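Local structure of uncharacterized protein (Acinetobacter baumannii, 5D66) at residues Asn63-Ile68 / Pro72-Gly77; Gly80-Leu85 / Val118-Ala123; Gly102-Ile107 / Ala124-Asn129; Pro108-Gly113 / Trp136-Glu141; His179-Gly184 / Leu191-Gly196. The protein is of unknown function but folds as a stack of ankyrin repeats, a scaffold that in many relatives serves protein-protein recognition. All blocks are in the same frame, centred on the assembly; numbering follows the deposited sequence. Where two conformers were deposited one is given.

Contact 1. Residues Asn63-Ile68 / Pro72-Gly77; sequences NAKDNI and PYLYAG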
# COMPACT_ATOMS: atom_id res chain seq x y z
N ASN A 63 -10.27 -3.82 5.21
CA ASN A 63 -10.51 -3.99 3.78
C ASN A 63 -11.76 -3.31 3.29
O ASN A 63 -12.06 -3.40 2.11
CB ASN A 63 -10.60 -5.48 3.45
CG ASN A 63 -9.33 -6.20 3.88
OD1 ASN A 63 -8.23 -5.83 3.44
ND2 ASN A 63 -9.46 -7.26 4.67
N ALA A 64 -12.52 -2.64 4.15
CA ALA A 64 -13.68 -1.91 3.66
C ALA A 64 -13.19 -0.84 2.69
O ALA A 64 -12.18 -0.21 2.96
CB ALA A 64 -14.45 -1.28 4.83
N LYS A 65 -13.92 -0.63 1.62
CA LYS A 65 -13.56 0.33 0.59
C LYS A 65 -14.40 1.61 0.60
O LYS A 65 -15.55 1.58 0.97
CB LYS A 65 -13.55 -0.30 -0.82
CG LYS A 65 -12.28 -1.15 -1.09
CD LYS A 65 -12.26 -1.73 -2.47
CE LYS A 65 -10.86 -2.30 -2.84
NZ LYS A 65 -10.98 -2.96 -4.17
N ASP A 66 -13.78 2.65 0.14
CA ASP A 66 -14.42 3.94 -0.13
C ASP A 66 -14.74 4.08 -1.60
O ASP A 66 -14.46 3.19 -2.42
CB ASP A 66 -13.59 5.07 0.46
CG ASP A 66 -12.38 5.47 -0.37
OD1 ASP A 66 -12.08 4.80 -1.37
OD2 ASP A 66 -11.78 6.52 0.01
N ASN A 67 -15.22 5.24 -1.98
CA ASN A 67 -15.75 5.46 -3.35
C ASN A 67 -14.63 5.70 -4.37
O ASN A 67 -14.99 5.88 -5.54
CB ASN A 67 -16.78 6.58 -3.33
CG ASN A 67 -16.24 7.92 -2.95
OD1 ASN A 67 -15.05 8.17 -3.10
ND2 ASN A 67 -17.11 8.84 -2.58
N ILE A 68 -13.37 5.58 -4.01
CA ILE A 68 -12.25 5.46 -4.97
C ILE A 68 -11.50 4.15 -4.80
O ILE A 68 -10.39 4.04 -5.31
CB ILE A 68 -11.32 6.68 -4.98
CG1 ILE A 68 -10.56 6.87 -3.67
CG2 ILE A 68 -12.14 7.93 -5.38
CD1 ILE A 68 -9.50 7.92 -3.70
N PRO A 72 -8.33 0.95 4.28
CA PRO A 72 -7.28 1.34 5.23
C PRO A 72 -5.91 0.69 4.92
O PRO A 72 -4.90 1.35 4.90
CB PRO A 72 -7.87 0.99 6.60
CG PRO A 72 -9.36 1.20 6.35
CD PRO A 72 -9.61 0.73 4.96
N TYR A 73 -5.93 -0.63 4.69
CA TYR A 73 -4.70 -1.35 4.33
C TYR A 73 -4.09 -0.77 3.04
O TYR A 73 -2.89 -0.48 2.98
CB TYR A 73 -5.04 -2.84 4.20
CG TYR A 73 -4.11 -3.60 3.28
CD1 TYR A 73 -2.80 -3.84 3.63
CD2 TYR A 73 -4.54 -4.03 2.04
CE1 TYR A 73 -1.96 -4.54 2.75
CE2 TYR A 73 -3.72 -4.72 1.17
CZ TYR A 73 -2.41 -4.93 1.51
OH TYR A 73 -1.56 -5.59 0.65
N LEU A 74 -4.88 -0.70 1.96
CA LEU A 74 -4.33 -0.27 0.68
C LEU A 74 -3.74 1.13 0.74
O LEU A 74 -2.68 1.40 0.16
CB LEU A 74 -5.35 -0.38 -0.43
CG LEU A 74 -5.73 -1.75 -0.86
CD1 LEU A 74 -7.06 -1.74 -1.64
CD2 LEU A 74 -4.66 -2.34 -1.75
N TYR A 75 -4.45 2.04 1.39
CA TYR A 75 -4.05 3.41 1.47
C TYR A 75 -2.80 3.56 2.37
O TYR A 75 -1.86 4.30 2.05
CB TYR A 75 -5.15 4.27 2.08
CG TYR A 75 -4.95 5.75 2.00
CD1 TYR A 75 -5.43 6.44 0.93
CD2 TYR A 75 -4.30 6.45 2.98
CE1 TYR A 75 -5.23 7.81 0.80
CE2 TYR A 75 -4.11 7.79 2.88
CZ TYR A 75 -4.59 8.49 1.79
OH TYR A 75 -4.43 9.87 1.69
N ALA A 76 -2.77 2.86 3.51
CA ALA A 76 -1.60 2.95 4.40
C ALA A 76 -0.36 2.45 3.65
O ALA A 76 0.73 3.03 3.79
CB ALA A 76 -1.79 2.18 5.68
N GLY A 77 -0.50 1.38 2.87
CA GLY A 77 0.65 0.91 2.09
C GLY A 77 1.09 1.92 1.04
O GLY A 77 2.28 2.24 0.91

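Contact 2. Residues Gly80-Leu85 / Val118-Ala123; sequences GYLKIL and VRTLIA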
# COMPACT_ATOMS: atom_id res chain seq x y z
N GLY A 80 2.88 4.90 2.73
CA GLY A 80 3.98 4.67 3.67
C GLY A 80 3.61 4.96 5.12
O GLY A 80 4.46 5.33 5.92
N TYR A 81 2.34 4.81 5.45
CA TYR A 81 1.88 4.99 6.84
C TYR A 81 2.11 3.63 7.52
O TYR A 81 1.22 2.81 7.69
CB TYR A 81 0.42 5.40 6.87
CG TYR A 81 0.12 6.79 6.34
CD1 TYR A 81 1.11 7.74 6.05
CD2 TYR A 81 -1.19 7.17 6.12
CE1 TYR A 81 0.78 9.00 5.56
CE2 TYR A 81 -1.52 8.45 5.66
CZ TYR A 81 -0.51 9.34 5.39
OH TYR A 81 -0.84 10.60 4.93
N LEU A 82 3.35 3.44 7.96
CA LEU A 82 3.82 2.11 8.24
C LEU A 82 3.26 1.59 9.58
O LEU A 82 2.98 0.40 9.69
CB LEU A 82 5.33 2.14 8.15
CG LEU A 82 6.03 0.81 8.33
CD1 LEU A 82 5.50 -0.23 7.34
CD2 LEU A 82 7.51 1.07 8.13
N LYS A 83 3.05 2.47 10.55
CA LYS A 83 2.49 2.02 11.82
C LYS A 83 1.05 1.49 11.61
O LYS A 83 0.70 0.40 12.05
CB LYS A 83 2.53 3.13 12.89
CG LYS A 83 3.99 3.40 13.28
CD LYS A 83 4.11 4.54 14.21
CE LYS A 83 5.50 4.65 14.79
NZ LYS A 83 5.51 5.71 15.80
N ILE A 84 0.23 2.23 10.87
CA ILE A 84 -1.13 1.77 10.57
C ILE A 84 -1.05 0.53 9.69
O ILE A 84 -1.80 -0.42 9.92
CB ILE A 84 -1.97 2.88 9.95
CG1 ILE A 84 -2.23 3.99 10.96
CG2 ILE A 84 -3.31 2.30 9.47
CD1 ILE A 84 -2.98 5.18 10.43
N LEU A 85 -0.18 0.54 8.69
CA LEU A 85 -0.08 -0.64 7.83
C LEU A 85 0.19 -1.92 8.65
O LEU A 85 -0.46 -2.95 8.42
CB LEU A 85 1.01 -0.44 6.79
CG LEU A 85 1.26 -1.63 5.90
CD1 LEU A 85 0.01 -1.90 5.01
CD2 LEU A 85 2.46 -1.46 5.05
N VAL A 118 7.87 -1.33 1.39
CA VAL A 118 8.14 -2.41 0.47
C VAL A 118 8.66 -3.66 1.21
O VAL A 118 8.16 -4.76 0.99
CB VAL A 118 9.11 -1.95 -0.65
CG1 VAL A 118 9.67 -3.16 -1.43
CG2 VAL A 118 8.43 -0.96 -1.55
N ARG A 119 9.64 -3.45 2.07
CA ARG A 119 10.20 -4.57 2.83
C ARG A 119 9.08 -5.31 3.60
O ARG A 119 9.01 -6.53 3.60
CB ARG A 119 11.32 -4.07 3.76
CG ARG A 119 12.15 -5.16 4.35
CD ARG A 119 13.11 -4.65 5.46
NE ARG A 119 13.82 -3.37 5.24
CZ ARG A 119 14.84 -3.19 4.39
NH1 ARG A 119 15.41 -4.20 3.77
NH2 ARG A 119 15.35 -1.97 4.23
N THR A 120 8.27 -4.55 4.28
CA THR A 120 7.18 -5.05 5.10
C THR A 120 6.18 -5.83 4.29
O THR A 120 5.72 -6.92 4.71
CB THR A 120 6.54 -3.89 5.85
OG1 THR A 120 7.51 -3.30 6.77
CG2 THR A 120 5.31 -4.30 6.66
N LEU A 121 5.77 -5.29 3.16
CA LEU A 121 4.80 -5.95 2.30
C LEU A 121 5.32 -7.21 1.65
O LEU A 121 4.60 -8.17 1.50
CB LEU A 121 4.22 -4.95 1.30
CG LEU A 121 3.34 -3.85 1.94
CD1 LEU A 121 3.07 -2.78 0.87
CD2 LEU A 121 2.05 -4.35 2.44
N ILE A 122 6.60 -7.19 1.22
CA ILE A 122 7.23 -8.40 0.74
C ILE A 122 7.18 -9.49 1.81
O ILE A 122 6.80 -10.63 1.54
CB ILE A 122 8.67 -8.14 0.27
CG1 ILE A 122 8.68 -7.33 -1.04
CG2 ILE A 122 9.41 -9.44 0.10
CD1 ILE A 122 10.07 -6.82 -1.39
N ALA A 123 7.59 -9.12 3.02
CA ALA A 123 7.64 -10.07 4.13
C ALA A 123 6.27 -10.64 4.45
O ALA A 123 6.16 -11.82 4.84
CB ALA A 123 8.23 -9.44 5.38

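Contact 3. Residues Gly102-Ile107 / Ala124-Asn129; sequences GGTALI and AGVNVN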
# COMPACT_ATOMS: atom_id res chain seq x y z
N GLY A 102 -5.93 -1.25 -9.90
CA GLY A 102 -5.71 -2.65 -9.98
C GLY A 102 -4.42 -3.14 -9.40
O GLY A 102 -4.00 -4.24 -9.69
N GLY A 103 -3.83 -2.33 -8.54
CA GLY A 103 -2.59 -2.68 -7.90
C GLY A 103 -2.75 -3.16 -6.47
O GLY A 103 -3.68 -2.83 -5.79
N THR A 104 -1.84 -4.03 -6.03
CA THR A 104 -1.70 -4.32 -4.64
C THR A 104 -1.16 -3.12 -3.88
O THR A 104 -0.76 -2.13 -4.48
CB THR A 104 -0.71 -5.47 -4.47
OG1 THR A 104 0.55 -4.96 -4.93
CG2 THR A 104 -1.07 -6.73 -5.18
N ALA A 105 -1.10 -3.21 -2.55
CA ALA A 105 -0.48 -2.15 -1.75
C ALA A 105 1.01 -1.98 -2.07
O ALA A 105 1.58 -0.92 -1.84
CB ALA A 105 -0.71 -2.40 -0.26
N LEU A 106 1.65 -3.06 -2.51
CA LEU A 106 3.06 -3.04 -2.80
C LEU A 106 3.43 -2.17 -3.95
O LEU A 106 4.51 -1.56 -3.96
CB LEU A 106 3.56 -4.47 -3.03
CG LEU A 106 4.97 -4.69 -3.40
CD1 LEU A 106 5.93 -4.11 -2.30
CD2 LEU A 106 5.28 -6.14 -3.62
N ILE A 107 2.62 -2.13 -4.98
CA ILE A 107 2.97 -1.41 -6.22
C ILE A 107 3.14 0.11 -5.94
O ILE A 107 4.20 0.67 -6.27
CB ILE A 107 2.04 -1.73 -7.38
CG1 ILE A 107 2.16 -3.23 -7.72
CG2 ILE A 107 2.46 -0.87 -8.58
CD1 ILE A 107 1.27 -3.67 -8.82
N ALA A 124 5.22 -9.82 4.32
CA ALA A 124 3.88 -10.26 4.58
C ALA A 124 3.31 -11.26 3.57
O ALA A 124 2.38 -11.98 3.87
CB ALA A 124 2.92 -9.06 4.67
N GLY A 125 3.87 -11.23 2.35
CA GLY A 125 3.42 -12.10 1.28
C GLY A 125 2.67 -11.46 0.17
O GLY A 125 2.05 -12.19 -0.62
N VAL A 126 2.65 -10.14 0.03
CA VAL A 126 2.00 -9.56 -1.15
C VAL A 126 2.70 -10.11 -2.40
O VAL A 126 3.93 -10.15 -2.46
CB VAL A 126 2.05 -8.02 -1.09
CG1 VAL A 126 1.39 -7.44 -2.34
CG2 VAL A 126 1.30 -7.48 0.14
N ASN A 127 1.93 -10.44 -3.43
CA ASN A 127 2.47 -11.09 -4.62
C ASN A 127 3.35 -10.10 -5.40
O ASN A 127 2.81 -9.17 -6.06
CB ASN A 127 1.31 -11.57 -5.45
CG ASN A 127 1.72 -12.17 -6.80
OD1 ASN A 127 2.89 -12.30 -7.12
ND2 ASN A 127 0.73 -12.48 -7.60
N VAL A 128 4.65 -10.30 -5.40
CA VAL A 128 5.55 -9.41 -6.09
C VAL A 128 5.31 -9.38 -7.59
O VAL A 128 5.72 -8.42 -8.27
CB VAL A 128 7.02 -9.73 -5.78
CG1 VAL A 128 7.34 -9.45 -4.32
CG2 VAL A 128 7.41 -11.11 -6.19
N ASN A 129 4.72 -10.43 -8.16
CA ASN A 129 4.50 -10.52 -9.59
C ASN A 129 3.12 -9.98 -10.09
O ASN A 129 2.80 -10.11 -11.25
CB ASN A 129 4.72 -11.94 -10.09
CG ASN A 129 6.19 -12.32 -10.07
OD1 ASN A 129 7.07 -11.49 -10.29
ND2 ASN A 129 6.47 -13.58 -9.81
O HOH W 1 2.48 -6.47 -6.01

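Contact 4. Residues Pro108-Gly113 / Trp136-Glu141; sequences PAAERG and WTALLE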
# COMPACT_ATOMS: atom_id res chain seq x y z
N PRO A 108 2.18 0.79 -5.29
CA PRO A 108 2.40 2.22 -4.98
C PRO A 108 3.51 2.43 -3.99
O PRO A 108 4.22 3.45 -4.05
CB PRO A 108 1.04 2.70 -4.50
CG PRO A 108 0.34 1.46 -4.03
CD PRO A 108 0.77 0.43 -5.03
N ALA A 109 3.74 1.51 -3.05
CA ALA A 109 4.84 1.65 -2.11
C ALA A 109 6.16 1.67 -2.88
O ALA A 109 7.06 2.49 -2.61
CB ALA A 109 4.80 0.54 -1.11
N ALA A 110 6.29 0.78 -3.87
CA ALA A 110 7.49 0.77 -4.69
C ALA A 110 7.60 2.03 -5.54
O ALA A 110 8.64 2.63 -5.65
CB ALA A 110 7.49 -0.51 -5.54
N GLU A 111 6.49 2.41 -6.20
CA GLU A 111 6.40 3.62 -6.98
C GLU A 111 6.94 4.84 -6.25
O GLU A 111 7.67 5.67 -6.80
CB GLU A 111 4.94 3.85 -7.35
CG GLU A 111 4.64 5.10 -8.12
CD GLU A 111 3.11 5.34 -8.26
OE1 GLU A 111 2.29 4.70 -7.58
OE2 GLU A 111 2.76 6.31 -8.96
N ARG A 112 6.53 4.96 -4.99
CA ARG A 112 6.80 6.14 -4.21
C ARG A 112 8.12 6.07 -3.45
O ARG A 112 8.50 7.00 -2.77
CB ARG A 112 5.63 6.45 -3.30
CG ARG A 112 4.35 6.72 -4.13
CD ARG A 112 3.21 6.89 -3.37
NE ARG A 112 1.99 6.75 -4.12
CZ ARG A 112 0.78 6.92 -3.57
NH1 ARG A 112 0.65 7.42 -2.36
NH2 ARG A 112 -0.30 6.80 -4.35
N GLY A 113 8.83 4.95 -3.57
CA GLY A 113 10.14 4.85 -2.95
C GLY A 113 10.10 4.61 -1.48
O GLY A 113 11.06 4.92 -0.78
N TRP A 136 1.75 -2.65 -15.17
CA TRP A 136 2.99 -2.50 -14.44
C TRP A 136 2.96 -3.38 -13.19
O TRP A 136 1.96 -3.49 -12.49
CB TRP A 136 3.32 -1.07 -14.07
CG TRP A 136 3.57 -0.15 -15.19
CD1 TRP A 136 4.08 -0.49 -16.41
CD2 TRP A 136 3.38 1.26 -15.23
NE1 TRP A 136 4.23 0.61 -17.20
CE2 TRP A 136 3.80 1.70 -16.50
CE3 TRP A 136 2.76 2.20 -14.37
CZ2 TRP A 136 3.70 3.05 -16.91
CZ3 TRP A 136 2.72 3.54 -14.74
CH2 TRP A 136 3.20 3.96 -16.01
N THR A 137 4.12 -3.96 -12.90
CA THR A 137 4.43 -4.61 -11.64
C THR A 137 5.09 -3.59 -10.69
O THR A 137 5.50 -2.48 -11.12
CB THR A 137 5.41 -5.75 -11.90
OG1 THR A 137 6.55 -5.13 -12.53
CG2 THR A 137 4.89 -6.84 -12.75
N ALA A 138 5.33 -3.98 -9.47
CA ALA A 138 6.11 -3.18 -8.54
C ALA A 138 7.51 -2.88 -9.13
O ALA A 138 7.96 -1.78 -9.01
CB ALA A 138 6.20 -3.86 -7.21
N LEU A 139 8.15 -3.91 -9.69
CA LEU A 139 9.45 -3.76 -10.30
C LEU A 139 9.43 -2.70 -11.42
O LEU A 139 10.29 -1.81 -11.47
CB LEU A 139 9.96 -5.10 -10.80
CG LEU A 139 11.35 -5.12 -11.44
CD1 LEU A 139 12.42 -4.68 -10.52
CD2 LEU A 139 11.62 -6.50 -11.97
N LEU A 140 8.48 -2.82 -12.33
CA LEU A 140 8.38 -1.87 -13.43
C LEU A 140 8.18 -0.47 -12.91
O LEU A 140 8.82 0.48 -13.39
CB LEU A 140 7.33 -2.28 -14.43
CG LEU A 140 7.71 -3.44 -15.33
CD1 LEU A 140 6.50 -4.08 -15.96
CD2 LEU A 140 8.65 -2.99 -16.43
N GLU A 141 7.25 -0.28 -11.98
CA GLU A 141 7.05 1.09 -11.45
C GLU A 141 8.28 1.63 -10.74
O GLU A 141 8.56 2.81 -10.87
CB GLU A 141 5.83 1.16 -10.55
CG GLU A 141 4.52 0.93 -11.30
CD GLU A 141 3.30 1.66 -10.73
OE1 GLU A 141 3.44 2.49 -9.90
OE2 GLU A 141 2.18 1.39 -11.19

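Contact 5. Residues His179-Gly184 / Leu191-Gly196; sequences HARTRG and LLLVAG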
# COMPACT_ATOMS: atom_id res chain seq x y z
N HIS A 179 13.96 -1.02 -19.88
CA HIS A 179 13.62 0.20 -19.19
C HIS A 179 14.80 0.79 -18.45
O HIS A 179 15.02 2.02 -18.46
CB HIS A 179 12.42 0.03 -18.27
CG HIS A 179 11.10 0.07 -18.98
ND1 HIS A 179 10.68 1.18 -19.66
CD2 HIS A 179 10.11 -0.83 -19.06
CE1 HIS A 179 9.47 0.99 -20.12
NE2 HIS A 179 9.12 -0.23 -19.79
N ALA A 180 15.55 -0.04 -17.75
CA ALA A 180 16.74 0.42 -17.03
C ALA A 180 17.80 0.94 -17.99
O ALA A 180 18.44 1.99 -17.75
CB ALA A 180 17.27 -0.69 -16.18
N ARG A 181 18.03 0.21 -19.07
CA ARG A 181 19.06 0.58 -20.05
C ARG A 181 18.72 1.91 -20.71
O ARG A 181 19.58 2.76 -20.91
CB ARG A 181 19.21 -0.54 -21.05
CG ARG A 181 20.05 -1.69 -20.58
CD ARG A 181 20.06 -2.86 -21.48
NE ARG A 181 21.03 -3.84 -21.02
CZ ARG A 181 21.14 -5.06 -21.55
NH1 ARG A 181 20.31 -5.48 -22.52
NH2 ARG A 181 22.09 -5.87 -21.12
N THR A 182 17.46 2.09 -21.12
CA THR A 182 17.02 3.29 -21.80
C THR A 182 17.28 4.54 -20.93
O THR A 182 17.51 5.61 -21.46
CB THR A 182 15.54 3.14 -22.21
OG1 THR A 182 15.46 2.24 -23.32
CG2 THR A 182 14.96 4.45 -22.61
N ARG A 183 17.19 4.36 -19.61
CA ARG A 183 17.35 5.41 -18.65
C ARG A 183 18.77 5.53 -18.12
O ARG A 183 19.06 6.49 -17.37
CB ARG A 183 16.39 5.19 -17.51
CG ARG A 183 14.96 5.45 -17.95
CD ARG A 183 13.94 4.95 -16.97
NE ARG A 183 12.57 5.19 -17.43
CZ ARG A 183 11.96 4.51 -18.39
NH1 ARG A 183 12.53 3.46 -18.97
NH2 ARG A 183 10.70 4.86 -18.74
N GLY A 184 19.68 4.65 -18.51
CA GLY A 184 21.03 4.72 -18.00
C GLY A 184 21.19 4.39 -16.53
O GLY A 184 22.12 4.86 -15.88
N LEU A 191 21.75 -5.22 -11.14
CA LEU A 191 20.89 -6.03 -10.31
C LEU A 191 19.96 -6.92 -11.09
O LEU A 191 19.79 -8.10 -10.76
CB LEU A 191 20.04 -5.11 -9.40
CG LEU A 191 20.80 -4.37 -8.33
CD1 LEU A 191 19.98 -3.22 -7.73
CD2 LEU A 191 21.24 -5.31 -7.20
N LEU A 192 19.37 -6.39 -12.16
CA LEU A 192 18.48 -7.14 -13.04
C LEU A 192 19.22 -8.30 -13.72
O LEU A 192 18.73 -9.43 -13.81
CB LEU A 192 17.86 -6.24 -14.06
CG LEU A 192 16.74 -5.35 -13.52
CD1 LEU A 192 16.39 -4.27 -14.51
CD2 LEU A 192 15.51 -6.14 -13.22
N LEU A 193 20.40 -8.00 -14.29
CA LEU A 193 21.17 -9.02 -15.02
C LEU A 193 21.54 -10.20 -14.11
O LEU A 193 21.38 -11.34 -14.52
CB LEU A 193 22.42 -8.42 -15.65
CG LEU A 193 22.13 -7.54 -16.87
CD1 LEU A 193 23.37 -6.71 -17.16
CD2 LEU A 193 21.64 -8.30 -18.07
N VAL A 194 21.96 -9.94 -12.88
CA VAL A 194 22.32 -11.06 -12.04
C VAL A 194 21.06 -11.88 -11.62
O VAL A 194 21.19 -13.05 -11.34
CB VAL A 194 23.28 -10.64 -10.86
CG1 VAL A 194 24.54 -9.86 -11.36
CG2 VAL A 194 22.56 -9.79 -9.86
N ALA A 195 19.88 -11.27 -11.64
CA ALA A 195 18.62 -11.96 -11.39
C ALA A 195 18.10 -12.73 -12.61
O ALA A 195 17.02 -13.33 -12.51
CB ALA A 195 17.58 -10.91 -10.96
N GLY A 196 18.82 -12.70 -13.72
CA GLY A 196 18.38 -13.41 -14.94
C GLY A 196 17.61 -12.62 -15.94
O GLY A 196 16.97 -13.20 -16.80

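Contact 1. Residues Asn63-Ile68 / Pro72-Gly77
Lys65 and Ala64 lie over Leu74 and Pro72 where an ankyrin-type loop folds back onto the helix that follows it. The lysine leaves the backbone with CG anti to the carbonyl carbon (chi1 -78°) and then runs extended. From CB the chain passes through Lys65 CG and CD, each 5.3 Å from Leu74 CD1, and only Lys65 CE makes the contact, 4.0 Å from Leu74 CD1. A lysine suits this place because its last methylene can rest on a leucine while the charged end goes on to polar partners: NZ bonds to Thr98 O and Gln69 OE1. Pro72, with no N-H to satisfy, fits the first turn of helix 72-79, and its CD approaches Ala64 O at 3.4 Å. Ser71, Pro72, Tyr73 and Leu74 occupy the position of the TPLH-like sequence of ankyrin repeats, consistent with Ser71 OG accepting from Leu74 N. Farther along the loop, Asp66 makes an Asx turn: its OD1 takes Ile68 N at 3.0 Å from above the carboxylate plane, while OD2 forms a salt bridge with Arg45. At the other end Asn63 is held by the next loop, ND2 donating to Gly92 O and OD1 accepting from Asp94 N, and this fixed amide leaves Asn63 OD1 4.3 Å from Tyr73 CD2, oblique to the ring.

Contact 2. Residues Gly80-Leu85 / Val118-Ala123
Two helices of the ankyrin stack, 82-90 and 115-124, lie side by side here, bringing Leu82 and Leu85 against Thr120 and Leu121. The leucines are three residues apart on one helix, the other two residues adjacent on the second, and no hydrogen bond links the segments; the closest CA atoms, those of Leu82 and Thr120, are 8.5 Å apart. Leu85 carries the buried part. Its CG stands opposite the backbone N (chi1 176°), which sends both methyls across the gap. Leu85 CD2 meets Leu121 CD2 at 3.9 Å and Leu121 CG at 4.0 Å, and Leu85 CD1 reaches the same Leu121 CD2 at 4.1 Å, so a single leucine methyl is seated against both branches of its partner. Branched apolar side chains suit this place, since the surroundings are apolar too: Tyr73 and Ala76 of helix 72-79 pack on Leu85, and Ala105 and Leu106 on Leu121. Thr120 points CB toward the neighbouring helix, and its CG2 lies 4.3 Å from Leu85 CD2. Its OG1 is bound to Glu116 O one turn earlier, a common way for a helical threonine to satisfy its hydroxyl, and weakly to Arg86 NH1. In the conformer given, Leu82 CD1 lies 3.7 Å from Thr120 OG1, but Leu82 has a second conformer, which makes that approach less certain. Helices stacked in two layers, with 82-90 beside 115-124 in one and 72-79 and 106-111 packing on them from the other, mark the ankyrin fold.

Contact 3. Residues Gly102-Ile107 / Ala124-Asn129
Thr104 OG1 is held between a bridging water and a backbone N-H, and it also touches Val126 CG1 across the contact. The water lies 2.7 Å from Thr104 OG1 and donates to Asn127 O at 2.7 Å, tying the start of an ankyrin helix to the loop after the next helix. With chi1 at 65°, OG1 is wedged between the backbone N and the carbonyl carbon, close enough to Leu106 N for a weak capping bond. The sequence Thr104-Ala105-Leu106 resembles the TPLH-like opening of ankyrin helices; here Thr104 offers a hydroxyl to the helix start and its carbon atoms to Val126. Val126 CG1 comes 3.6 Å from Thr104 CB and 3.7 Å from Leu106 CB, the side chains of Thr104 and Val126 running antiparallel alongside each other. A beta-branched valine suits the slot because its other methyl, CG2, faces Tyr73 of helix 72-79. Leu106 extends the apolar contact, its CD2 resting 4.0 Å from Val128 CG1, and Leu121 packs against it from the helix between. Before Val126 the chain turns at Gly125, where phi is 109° in a Schellman motif; such angles would press a side chain against the preceding carbonyl, so glycine belongs here. The loop is then closed by an Asx turn, in which Asn127 OD1 accepts from Asn129 N at 2.8 Å, the donor lying above the carbonyl plane.

Contact 4. Residues Pro108-Gly113 / Trp136-Glu141
Close packing of two short helices, 106-111 and 138-144, in the interior of the stack joins Ala110 to Ala138 and sets Glu111 against Glu141. Ala110 CB lies 4.0 Å from Ala138 CB and 3.7 Å from Ala138 O; alanine, with a single methyl, suits helices this close. Around them are Val118, Ile155 and Leu159, so the small residues sit in an apolar surround. The glutamates are the odd pair. Glu141 OE1 meets Glu111 CB at 3.3 Å and stays near the rest of that chain as far as the carboxylate, where Glu111 OE1 is 3.4 Å from Glu141 OE1. Glu111 is partly exposed, which suits a residue whose carboxylate can face solvent while its aliphatic part borders Glu141 OE1. The carboxylate planes are turned 85° apart; the pair is not hydrogen-bonded, and two like charges this close may raise the proton affinity of one carboxylate. Glu141 is positioned by Asn132, whose ND2 donates to OE2; the same oxygen also lies in plane at the edge of the Trp136 ring. Thr137 starts the second helix as N-cap, its OG1 accepting from Leu140 N at 3.0 Å in a nearly straight bond (N-H...O 168°). Alanine-lined contact between neighbouring short helices, with a threonine N-cap before the second, is typical of ankyrin repeats.

Contact 5. Residues His179-Gly184 / Leu191-Gly196
Arg181 CG and Leu193 CG both stand anti to their carbonyl carbons (chi1 -80° and -73°), a choice that aims the two side chains across the gap between helices 176-183 and 186-194, a helical pair of the ankyrin stack. The arginine then runs straight to NE, where Glu189 OE2 forms a salt bridge, and its NH2 comes 3.9 Å from Leu193 CD2, the chains crossing at about a right angle and the methyl oblique to the guanidinium. Inward of this pair, Ala180 CB meets Leu192 CD1 at 4.0 Å; alanine leaves room for the leucine, which also packs on Leu160. A second arginine bonds back to the preceding turn. Arg183 NH1 donates to His179 O at 2.9 Å in the guanidinium plane and makes a weak bond to His179 ND1, while His179 NE2 is bonded to Asp170 OD2. Gly184 and Gly196, both at positive phi, close their helices with Schellman motifs. The chemistry implies a graded contact at this antiparallel helical pair near the C terminus: apolar where it is buried, and at the exposed rim a leucine beside an arginine whose charge is satisfied within the hairpin.

In the fold
Read from the N terminus, contact 1 closes a loop of only three residues, folding 63-68 onto the helix at 72-77; its Tyr73 packs on Leu85 of contact 2 and on Ala105 and Val126 of contact 3. Contacts 2, 3 and 4 then open in turn and close in the same order, so each crosses the other two. Contact 2 joins helix 82-90 to helix 115-124; contact 3 ties the start of helix 106-111 to the loop after 115-124; contact 4 carries the end of helix 106-111 to helix 138-144. Leu121 O probably bonds to Val126 N, linking contacts 2 and 3. Contact 5 follows in series at the C-terminal end and touches contact 4 through Leu140 against His179.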